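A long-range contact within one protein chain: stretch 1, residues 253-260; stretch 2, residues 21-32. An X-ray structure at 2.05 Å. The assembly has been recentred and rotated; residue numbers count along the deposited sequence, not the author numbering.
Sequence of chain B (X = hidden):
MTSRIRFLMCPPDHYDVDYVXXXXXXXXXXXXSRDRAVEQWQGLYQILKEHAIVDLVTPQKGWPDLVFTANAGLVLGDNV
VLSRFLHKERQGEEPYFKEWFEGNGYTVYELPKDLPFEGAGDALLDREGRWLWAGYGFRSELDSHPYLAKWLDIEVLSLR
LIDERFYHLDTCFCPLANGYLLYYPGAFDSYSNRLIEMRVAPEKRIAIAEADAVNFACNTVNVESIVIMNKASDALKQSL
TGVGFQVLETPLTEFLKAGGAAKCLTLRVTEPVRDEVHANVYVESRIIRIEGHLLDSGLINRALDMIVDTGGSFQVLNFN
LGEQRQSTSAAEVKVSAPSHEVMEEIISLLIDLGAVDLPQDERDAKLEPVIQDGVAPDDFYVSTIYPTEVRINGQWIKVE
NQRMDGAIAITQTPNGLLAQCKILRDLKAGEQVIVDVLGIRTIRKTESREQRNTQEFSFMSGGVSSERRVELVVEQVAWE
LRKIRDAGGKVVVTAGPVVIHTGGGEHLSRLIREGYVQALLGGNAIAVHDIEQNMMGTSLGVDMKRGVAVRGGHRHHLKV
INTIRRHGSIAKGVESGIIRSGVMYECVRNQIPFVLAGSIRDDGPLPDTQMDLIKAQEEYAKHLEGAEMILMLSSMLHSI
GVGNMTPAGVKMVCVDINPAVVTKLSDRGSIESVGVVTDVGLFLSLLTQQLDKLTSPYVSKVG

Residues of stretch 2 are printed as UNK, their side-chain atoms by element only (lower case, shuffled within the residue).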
ATOM      1  N   THR B 253      40.067  -8.096  25.306  1.00 44.32           N
ATOM      2  CA  THR B 253      39.324  -8.508  24.111  1.00 43.12           C
ATOM      3  C   THR B 253      39.198 -10.024  23.965  1.00 43.06           C
ATOM      4  O   THR B 253      38.229 -10.515  23.390  1.00 41.93           O
ATOM      5  CB  THR B 253      39.977  -7.942  22.820  1.00 47.84           C
ATOM      6  OG1 THR B 253      41.321  -8.435  22.695  1.00 48.61           O
ATOM      7  CG2 THR B 253      39.987  -6.407  22.843  1.00 41.25           C
ATOM      8  N   GLU B 254      40.167 -10.765  24.493  1.00 43.51           N
ATOM      9  CA  GLU B 254      40.135 -12.225  24.398  1.00 45.83           C
ATOM     10  C   GLU B 254      39.027 -12.823  25.267  1.00 45.32           C
ATOM     11  O   GLU B 254      38.595 -13.957  25.052  1.00 45.86           O
ATOM     12  CB  GLU B 254      41.490 -12.817  24.798  1.00 46.74           C
ATOM     13  CG  GLU B 254      41.842 -14.101  24.074  1.00 54.64           C
ATOM     14  CD  GLU B 254      41.893 -13.923  22.560  1.00 60.87           C
ATOM     15  OE1 GLU B 254      42.179 -12.796  22.087  1.00 56.24           O
ATOM     16  OE2 GLU B 254      41.645 -14.918  21.841  1.00 65.00           O
ATOM     17  N   PHE B 255      38.567 -12.068  26.257  1.00 42.69           N
ATOM     18  CA  PHE B 255      37.506 -12.580  27.109  1.00 45.30           C
ATOM     19  C   PHE B 255      36.169 -12.038  26.644  1.00 41.34           C
ATOM     20  O   PHE B 255      35.125 -12.636  26.925  1.00 42.04           O
ATOM     21  CB  PHE B 255      37.774 -12.248  28.579  1.00 39.05           C
ATOM     22  CG  PHE B 255      38.955 -12.977  29.138  1.00 41.09           C
ATOM     23  CD1 PHE B 255      38.841 -14.303  29.536  1.00 38.15           C
ATOM     24  CD2 PHE B 255      40.195 -12.354  29.226  1.00 42.24           C
ATOM     25  CE1 PHE B 255      39.944 -14.994  30.039  1.00 37.31           C
ATOM     26  CE2 PHE B 255      41.298 -13.040  29.722  1.00 44.34           C
ATOM     27  CZ  PHE B 255      41.168 -14.362  30.130  1.00 39.92           C
ATOM     28  N   LEU B 256      36.201 -10.930  25.901  1.00 39.36           N
ATOM     29  CA  LEU B 256      34.983 -10.423  25.267  1.00 43.45           C
ATOM     30  C   LEU B 256      34.454 -11.454  24.276  1.00 42.70           C
ATOM     31  O   LEU B 256      33.283 -11.423  23.922  1.00 45.33           O
ATOM     32  CB  LEU B 256      35.227  -9.085  24.561  1.00 44.36           C
ATOM     33  CG  LEU B 256      34.668  -7.822  25.229  1.00 47.28           C
ATOM     34  CD1 LEU B 256      35.540  -7.390  26.394  1.00 45.10           C
ATOM     35  CD2 LEU B 256      34.483  -6.671  24.231  1.00 43.73           C
ATOM     36  N   LYS B 257      35.323 -12.374  23.849  1.00 44.21           N
ATOM     37  CA  LYS B 257      34.945 -13.468  22.945  1.00 45.09           C
ATOM     38  C   LYS B 257      34.040 -14.507  23.598  1.00 49.19           C
ATOM     39  O   LYS B 257      33.275 -15.187  22.904  1.00 46.86           O
ATOM     40  CB  LYS B 257      36.187 -14.176  22.403  1.00 48.85           C
ATOM     41  CG  LYS B 257      37.092 -13.314  21.540  1.00 48.89           C
ATOM     42  CD  LYS B 257      38.254 -14.144  21.020  1.00 54.82           C
ATOM     43  CE  LYS B 257      39.154 -13.344  20.095  1.00 60.54           C
ATOM     44  NZ  LYS B 257      40.144 -14.226  19.410  1.00 64.39           N
ATOM     45  N   ALA B 258      34.137 -14.647  24.922  1.00 47.26           N
ATOM     46  CA  ALA B 258      33.259 -15.559  25.654  1.00 44.65           C
ATOM     47  C   ALA B 258      32.110 -14.801  26.316  1.00 40.40           C
ATOM     48  O   ALA B 258      31.271 -15.396  26.987  1.00 37.44           O
ATOM     49  CB  ALA B 258      34.041 -16.339  26.691  1.00 45.71           C
ATOM     50  N   GLY B 259      32.093 -13.485  26.138  1.00 41.47           N
ATOM     51  CA  GLY B 259      31.011 -12.659  26.637  1.00 37.94           C
ATOM     52  C   GLY B 259      31.229 -12.093  28.030  1.00 40.94           C
ATOM     53  O   GLY B 259      30.256 -11.785  28.732  1.00 35.37           O
ATOM     54  N   GLY B 260      32.492 -11.946  28.433  1.00 37.01           N
ATOM     55  CA  GLY B 260      32.818 -11.345  29.719  1.00 31.76           C
ATOM     56  C   GLY B 260      34.006 -10.401  29.677  1.00 34.99           C
ATOM     57  O   GLY B 260      34.800 -10.437  28.746  1.00 37.05           O
ATOM     58  N   UNK B  21      26.843 -20.602  24.632  1.00 47.19           N
ATOM     59  CA  UNK B  21      25.725 -20.462  25.569  1.00 42.94           C
ATOM     60  C   UNK B  21      25.302 -19.001  25.731  1.00 37.01           C
ATOM     61  O   UNK B  21      24.353 -18.711  26.453  1.00 40.72           O
ATOM     62  c   UNK B  21      26.056 -21.039  26.979  1.00 42.23           C
ATOM     63  c   UNK B  21      27.295 -20.353  27.568  1.00 39.31           C
ATOM     64  c   UNK B  21      26.213 -22.554  26.928  1.00 40.98           C
ATOM     65  c   UNK B  21      27.537 -20.653  29.049  1.00 46.04           C
ATOM     66  N   UNK B  22      26.026 -18.085  25.089  1.00 38.40           N
ATOM     67  CA  UNK B  22      25.589 -16.692  24.972  1.00 42.03           C
ATOM     68  C   UNK B  22      25.988 -16.130  23.595  1.00 47.80           C
ATOM     69  O   UNK B  22      26.895 -16.663  22.953  1.00 46.49           O
ATOM     70  c   UNK B  22      27.640 -15.572  26.049  1.00 43.27           C
ATOM     71  n   UNK B  22      28.385 -16.026  27.063  1.00 41.26           N
ATOM     72  c   UNK B  22      26.139 -15.832  26.135  1.00 40.10           C
ATOM     73  o   UNK B  22      28.115 -14.926  25.120  1.00 42.22           O
ATOM     74  N   UNK B  23      25.300 -15.067  23.125  1.00 49.55           N
ATOM     75  CA  UNK B  23      25.513 -14.590  21.746  1.00 52.81           C
ATOM     76  C   UNK B  23      26.936 -14.115  21.429  1.00 50.53           C
ATOM     77  O   UNK B  23      27.347 -14.186  20.274  1.00 51.75           O
ATOM     78  c   UNK B  23      24.235 -14.302  23.798  1.00 50.16           C
ATOM     79  c   UNK B  23      24.217 -13.007  23.030  1.00 48.09           C
ATOM     80  c   UNK B  23      24.520 -13.418  21.619  1.00 48.19           C
ATOM     81  N   UNK B  24      27.676 -13.638  22.424  1.00 49.64           N
ATOM     82  CA  UNK B  24      29.041 -13.179  22.181  1.00 45.48           C
ATOM     83  C   UNK B  24      29.995 -14.328  21.830  1.00 46.76           C
ATOM     84  O   UNK B  24      31.083 -14.098  21.291  1.00 44.08           O
ATOM     85  c   UNK B  24      28.988  -7.142  22.790  1.00 47.92           C
ATOM     86  c   UNK B  24      29.953  -7.953  22.173  1.00 45.09           C
ATOM     87  n   UNK B  24      27.316  -9.828  24.694  1.00 40.29           N
ATOM     88  c   UNK B  24      29.061  -9.883  23.288  1.00 41.67           C
ATOM     89  c   UNK B  24      29.998  -9.322  22.412  1.00 47.35           C
ATOM     90  c   UNK B  24      28.106  -9.042  23.896  1.00 42.92           C
ATOM     91  c   UNK B  24      29.574 -12.439  23.398  1.00 41.39           C
ATOM     92  c   UNK B  24      28.811 -11.215  23.755  1.00 44.84           C
ATOM     93  c   UNK B  24      27.747 -11.131  24.605  1.00 39.42           C
ATOM     94  c   UNK B  24      28.058  -7.666  23.656  1.00 43.45           C
ATOM     95  N   UNK B  25      29.589 -15.557  22.155  1.00 47.86           N
ATOM     96  CA  UNK B  25      30.390 -16.754  21.875  1.00 49.03           C
ATOM     97  C   UNK B  25      30.203 -17.273  20.459  1.00 50.99           C
ATOM     98  O   UNK B  25      30.908 -18.185  20.031  1.00 53.18           O
ATOM     99  c   UNK B  25      30.045 -17.884  22.847  1.00 47.31           C
ATOM    100 se   UNK B  25      30.227 -19.283  25.393  1.00 68.99          SE
ATOM    101  c   UNK B  25      31.185 -18.718  27.020  1.00 59.19           C
ATOM    102  c   UNK B  25      30.700 -17.774  24.221  1.00 54.36           C
ATOM    103  N   UNK B  26      29.234 -16.713  19.748  1.00 54.72           N
ATOM    104  CA  UNK B  26      28.889 -17.194  18.417  1.00 54.79           C
ATOM    105  C   UNK B  26      30.075 -17.074  17.457  1.00 52.97           C
ATOM    106  O   UNK B  26      30.726 -16.025  17.391  1.00 52.37           O
ATOM    107  o   UNK B  26      27.165 -18.177  15.620  1.00 62.61           O
ATOM    108  c   UNK B  26      26.440 -17.286  17.705  1.00 59.39           C
ATOM    109  c   UNK B  26      26.677 -18.438  16.748  1.00 67.40           C
ATOM    110  o   UNK B  26      26.372 -19.596  17.122  1.00 65.79           O
ATOM    111  c   UNK B  26      27.678 -16.428  17.887  1.00 53.16           C
ATOM    112  N   UNK B  27      30.372 -18.161  16.745  1.00 52.01           N
ATOM    113  CA  UNK B  27      31.459 -18.178  15.776  1.00 55.63           C
ATOM    114  C   UNK B  27      32.842 -17.911  16.356  1.00 60.94           C
ATOM    115  O   UNK B  27      33.743 -17.445  15.651  1.00 55.19           O
ATOM    116  N   UNK B  28      33.013 -18.200  17.643  1.00 56.05           N
ATOM    117  CA  UNK B  28      34.300 -18.012  18.294  1.00 48.77           C
ATOM    118  C   UNK B  28      34.875 -19.316  18.823  1.00 52.51           C
ATOM    119  O   UNK B  28      35.930 -19.312  19.452  1.00 54.41           O
ATOM    120  c   UNK B  28      34.270 -15.575  18.981  1.00 55.66           C
ATOM    121  c   UNK B  28      34.181 -17.013  19.443  1.00 51.66           C
ATOM    122  n   UNK B  28      33.378 -14.738  19.494  1.00 52.00           N
ATOM    123  o   UNK B  28      35.140 -15.212  18.188  1.00 56.73           O
ATOM    124  N   UNK B  29      34.183 -20.427  18.578  1.00 53.41           N
ATOM    125  CA  UNK B  29      34.624 -21.728  19.083  1.00 54.46           C
ATOM    126  C   UNK B  29      36.050 -22.075  18.628  1.00 58.39           C
ATOM    127  O   UNK B  29      36.365 -22.001  17.440  1.00 58.92           O
ATOM    128  c   UNK B  29      34.195 -24.213  19.098  1.00 57.24           C
ATOM    129  c   UNK B  29      33.667 -22.855  18.648  1.00 56.59           C
ATOM    130  c   UNK B  29      31.321 -23.798  19.025  1.00 55.40           C
ATOM    131  c   UNK B  29      32.261 -22.614  19.209  1.00 56.79           C
ATOM    132  N   UNK B  30      36.904 -22.429  19.588  1.00 56.75           N
ATOM    133  CA  UNK B  30      38.298 -22.811  19.328  1.00 57.06           C
ATOM    134  C   UNK B  30      39.098 -21.742  18.580  1.00 61.63           C
ATOM    135  O   UNK B  30      40.049 -22.055  17.867  1.00 65.20           O
ATOM    136  n   UNK B  30      37.884 -25.415  20.673  1.00 63.76           N
ATOM    137  c   UNK B  30      38.351 -24.128  18.553  1.00 58.15           C
ATOM    138  c   UNK B  30      37.105 -26.384  18.877  1.00 65.84           C
ATOM    139  n   UNK B  30      36.812 -27.140  19.988  1.00 66.43           N
ATOM    140  c   UNK B  30      37.295 -26.533  21.058  1.00 66.88           C
ATOM    141  c   UNK B  30      37.783 -25.292  19.303  1.00 63.16           C
ATOM    142  N   UNK B  31      38.711 -20.482  18.758  1.00 63.81           N
ATOM    143  CA  UNK B  31      39.393 -19.350  18.131  1.00 60.46           C
ATOM    144  C   UNK B  31      40.024 -18.448  19.193  1.00 60.76           C
ATOM    145  O   UNK B  31      40.135 -17.232  19.014  1.00 58.84           O
ATOM    146  c   UNK B  31      38.437 -18.905  15.778  1.00 61.46           C
ATOM    147  c   UNK B  31      38.416 -18.544  17.262  1.00 59.69           C
ATOM    148  n   UNK B  31      36.961 -15.945  13.885  1.00 58.29           N
ATOM    149  c   UNK B  31      37.966 -17.006  14.205  1.00 58.55           C
ATOM    150  c   UNK B  31      37.364 -18.154  15.007  1.00 56.09           C
ATOM    151  N   UNK B  32      40.437 -19.056  20.300  1.00 62.53           N
ATOM    152  CA  UNK B  32      40.971 -18.308  21.432  1.00 64.83           C
ATOM    153  C   UNK B  32      42.491 -18.432  21.567  1.00 63.22           C
ATOM    154  O   UNK B  32      43.017 -19.529  21.765  1.00 65.82           O
ATOM    155  c   UNK B  32      40.307 -18.773  22.731  1.00 65.51           C
ATOM    156  o   UNK B  32      40.829 -18.064  23.843  1.00 62.95           O
TER

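Position 21 carries four carbons, forked at the first, with one arm two carbons long, and stays out of reach of stretch 1: Ile-21. At 22 the second of two carbons bears one oxygen and one nitrogen, CB points toward stretch 1, and the nitrogen lies 3.0 Å from O of Ala-258: Asn-22. Its amide works in two directions: ND2 donates to that O, almost straight at 175°, while OD1 accepts a weak bond from the backbone N of position 24 at 3.0 Å. At 23 three carbons close a ring onto the backbone N, giving Pro-23, which touches nothing opposite.

Position 24 shows one carbon, then fused five- and six-membered rings of eight carbons and one nitrogen; its CB lies 3.6 Å from CA of Gly-259, close packing that the glycine permits. This is Trp-24. At 25 an unbranched chain of two carbons, selenium and a carbon, extended beyond chi1, brings its terminal carbon to 3.7 Å from CB of Ala-258: selenomethionine, Met-25. Position 26, three carbons with two oxygens on the third, points away: Glu-26. Position 27 has no side-chain atoms; Gly-27 takes positive phi within a type II turn.

Position 28 again has two carbons, the second with one oxygen and one nitrogen, and points toward stretch 1, the nitrogen 3.4 Å from O of Lys-257: Asn-28. Its ND2 donates to O of Trp-24 at 3.0 Å. Position 29, four carbons forked at the first with one longer arm, is Ile-29; position 30, one carbon and a five-membered ring of three carbons and two nitrogens, is His-30. Neither reaches across. Position 31 has four carbons in a row ending in nitrogen, and that end leads away, but its backbone O receives NZ of Lys-257 at 3.0 Å: Lys-31. Position 32 has one carbon and one oxygen, and its CA lies 3.5 Å from OE2 of Glu-254: Ser-32, whose OG is buried without a partner.

Lys-257, fully extended beyond chi1, also joins OE2 of Glu-254 through NZ in a 2.9 Å salt bridge. Between its bond across and that of Asn-22, O of Lys-257 and O of Trp-24 sit 2.9 Å apart, two acceptors that cannot bond each other, and CA of Met-25 makes a CA-H...O contact with O of Lys-257 at 3.4 Å. Gly-259 is required twice: its positive phi would jam a CB against the preceding carbonyl, and an ideal CB would lie 2.6 Å from OD1 of Asn-22.

Stretch 2 21-32: INPWMEGNIHKS
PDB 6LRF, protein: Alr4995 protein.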